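Local coordinates for electron transfer flavoprotein, alpha subunit (Thermotoga maritima, PDB 7KOE) that probably carries electrons between redox partners through its bound FAD, as the alpha subunit of an electron transfer flavoprotein, at residues Ala212-Ala217 with Pro269-Ala274. Numbering follows the deposited sequence.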
loop_
_atom_site.group_PDB
_atom_site.type_symbol
_atom_site.label_atom_id
_atom_site.label_comp_id
_atom_site.label_asym_id
_atom_site.label_seq_id
_atom_site.Cartn_x
_atom_site.Cartn_y
_atom_site.Cartn_z
ATOM N N ALA B 212 -21.041 -33.410 32.351
ATOM C CA ALA B 212 -20.859 -33.256 33.784
ATOM C C ALA B 212 -20.934 -31.782 34.149
ATOM O O ALA B 212 -20.290 -30.958 33.491
ATOM C CB ALA B 212 -19.522 -33.827 34.225
ATOM N N PRO B 213 -21.712 -31.411 35.168
ATOM C CA PRO B 213 -21.804 -29.991 35.534
ATOM C C PRO B 213 -20.577 -29.472 36.254
ATOM O O PRO B 213 -20.391 -28.252 36.321
ATOM C CB PRO B 213 -23.042 -29.939 36.442
ATOM C CG PRO B 213 -23.715 -31.275 36.283
ATOM C CD PRO B 213 -22.635 -32.237 35.956
ATOM N N VAL B 214 -19.747 -30.347 36.810
ATOM C CA VAL B 214 -18.519 -29.959 37.489
ATOM C C VAL B 214 -17.419 -30.893 37.012
ATOM O O VAL B 214 -17.574 -32.115 37.061
ATOM C CB VAL B 214 -18.667 -30.023 39.025
ATOM C CG1 VAL B 214 -17.311 -30.013 39.707
ATOM C CG2 VAL B 214 -19.496 -28.863 39.528
ATOM N N VAL B 215 -16.324 -30.326 36.522
ATOM C CA VAL B 215 -15.150 -31.100 36.153
ATOM C C VAL B 215 -14.006 -30.613 37.022
ATOM O O VAL B 215 -13.550 -29.472 36.876
ATOM C CB VAL B 215 -14.812 -30.972 34.664
ATOM C CG1 VAL B 215 -13.502 -31.667 34.363
ATOM C CG2 VAL B 215 -15.924 -31.564 33.826
ATOM N N VAL B 216 -13.562 -31.454 37.946
ATOM C CA VAL B 216 -12.371 -31.185 38.738
ATOM C C VAL B 216 -11.213 -31.998 38.171
ATOM O O VAL B 216 -11.257 -33.232 38.131
ATOM C CB VAL B 216 -12.616 -31.446 40.239
ATOM C CG1 VAL B 216 -13.335 -32.758 40.488
ATOM C CG2 VAL B 216 -11.303 -31.417 41.001
ATOM N N ALA B 217 -10.194 -31.300 37.683
ATOM C CA ALA B 217 -9.141 -31.931 36.910
ATOM C C ALA B 217 -7.787 -31.549 37.477
ATOM O O ALA B 217 -7.645 -30.528 38.150
ATOM C CB ALA B 217 -9.220 -31.530 35.439
ATOM N N PRO B 269 -18.527 -27.598 31.571
ATOM C CA PRO B 269 -19.290 -27.608 32.816
ATOM C C PRO B 269 -19.705 -26.202 33.204
ATOM O O PRO B 269 -19.456 -25.252 32.458
ATOM C CB PRO B 269 -18.295 -28.201 33.812
ATOM C CG PRO B 269 -17.015 -27.641 33.375
ATOM C CD PRO B 269 -17.085 -27.501 31.868
ATOM N N VAL B 270 -20.348 -26.049 34.364
ATOM C CA VAL B 270 -20.556 -24.718 34.915
ATOM C C VAL B 270 -19.484 -24.357 35.926
ATOM O O VAL B 270 -19.453 -23.217 36.406
ATOM C CB VAL B 270 -21.952 -24.583 35.556
ATOM C CG1 VAL B 270 -23.027 -24.910 34.538
ATOM C CG2 VAL B 270 -22.070 -25.462 36.780
ATOM N N LEU B 271 -18.589 -25.287 36.248
ATOM C CA LEU B 271 -17.580 -25.060 37.277
ATOM C C LEU B 271 -16.421 -26.009 37.008
ATOM O O LEU B 271 -16.575 -27.224 37.146
ATOM C CB LEU B 271 -18.173 -25.284 38.660
ATOM C CG LEU B 271 -17.242 -25.256 39.866
ATOM C CD1 LEU B 271 -16.466 -23.959 39.932
ATOM C CD2 LEU B 271 -18.043 -25.461 41.135
ATOM N N TYR B 272 -15.276 -25.459 36.622
ATOM C CA TYR B 272 -14.085 -26.241 36.327
ATOM C C TYR B 272 -13.035 -25.975 37.396
ATOM O O TYR B 272 -12.785 -24.818 37.748
ATOM C CB TYR B 272 -13.537 -25.898 34.938
ATOM C CG TYR B 272 -12.339 -26.723 34.528
ATOM C CD1 TYR B 272 -12.496 -27.995 33.996
ATOM C CD2 TYR B 272 -11.048 -26.228 34.674
ATOM C CE1 TYR B 272 -11.406 -28.749 33.630
ATOM C CE2 TYR B 272 -9.959 -26.978 34.313
ATOM C CZ TYR B 272 -10.142 -28.234 33.797
ATOM O OH TYR B 272 -9.047 -28.969 33.426
ATOM N N PHE B 273 -12.421 -27.039 37.903
ATOM C CA PHE B 273 -11.371 -26.938 38.915
ATOM C C PHE B 273 -10.048 -27.354 38.280
ATOM O O PHE B 273 -9.762 -28.545 38.145
ATOM C CB PHE B 273 -11.689 -27.811 40.123
ATOM C CG PHE B 273 -12.550 -27.144 41.147
ATOM C CD1 PHE B 273 -11.985 -26.393 42.161
ATOM C CD2 PHE B 273 -13.926 -27.280 41.105
ATOM C CE1 PHE B 273 -12.777 -25.782 43.105
ATOM C CE2 PHE B 273 -14.722 -26.671 42.046
ATOM C CZ PHE B 273 -14.149 -25.922 43.047
ATOM N N ALA B 274 -9.234 -26.370 37.902
ATOM C CA ALA B 274 -7.898 -26.627 37.368
ATOM C C ALA B 274 -6.936 -26.836 38.537
ATOM O O ALA B 274 -6.125 -25.979 38.892
ATOM C CB ALA B 274 -7.451 -25.486 36.468
#
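Strands 214-217 and 271-274 run side by side in the same direction, their axes 3° apart. Val215 is gripped from both ends: its N donates to Leu271 O, and its O accepts from Phe273 N at 2.9 Å, nearly straight at 167°. Ala217 N then donates to Phe273 O at 2.8 Å, each donor lying in the plane of the carbonyl it meets. At the strand entry Pro213 O takes Val270 N from above its carbonyl plane.

On one face Val215 is the central bump. CG1, anti to the backbone N, presses against the near side of the Tyr272 ring, 3.7 Å from CE1, while CG2 reaches back to the Pro269 ring, 4.1 Å from CG, so the valine fills the notch between proline and tyrosine. The Tyr272 ring, its CG anti to the backbone N (chi1 -177°), slants past Val215 O toward Ala217, whose CB meets the hydroxyl end of the ring, 3.3 Å from Tyr272 OH. Tyr272 OH is hydrogen-bonded to His283 NE2. An alanine in place of Tyr272 loses the ring and hydroxyl, which would probably loosen the packing on Val215 CG1 and Ala217 CB and disturb the bond to His283.

The other face carries Val214 beside Leu271, pointing the same way, with Val214 CG2 3.9 Å from Leu271 CB. Next along, Val216 CG2 packs on Phe273 CB at 3.7 Å, while the phenyl ring swings away toward Leu270 of the partner chain, electron transfer flavoprotein; helix 227-237 lies against Val216.

Strand 241-244 flanks the first strand and 293-296 the second, and the Tyr272 side chain lies about 7 Å from FAD, making this an interior pair of a five-stranded parallel sheet, consistent with the Rossmann-like FAD-binding domain.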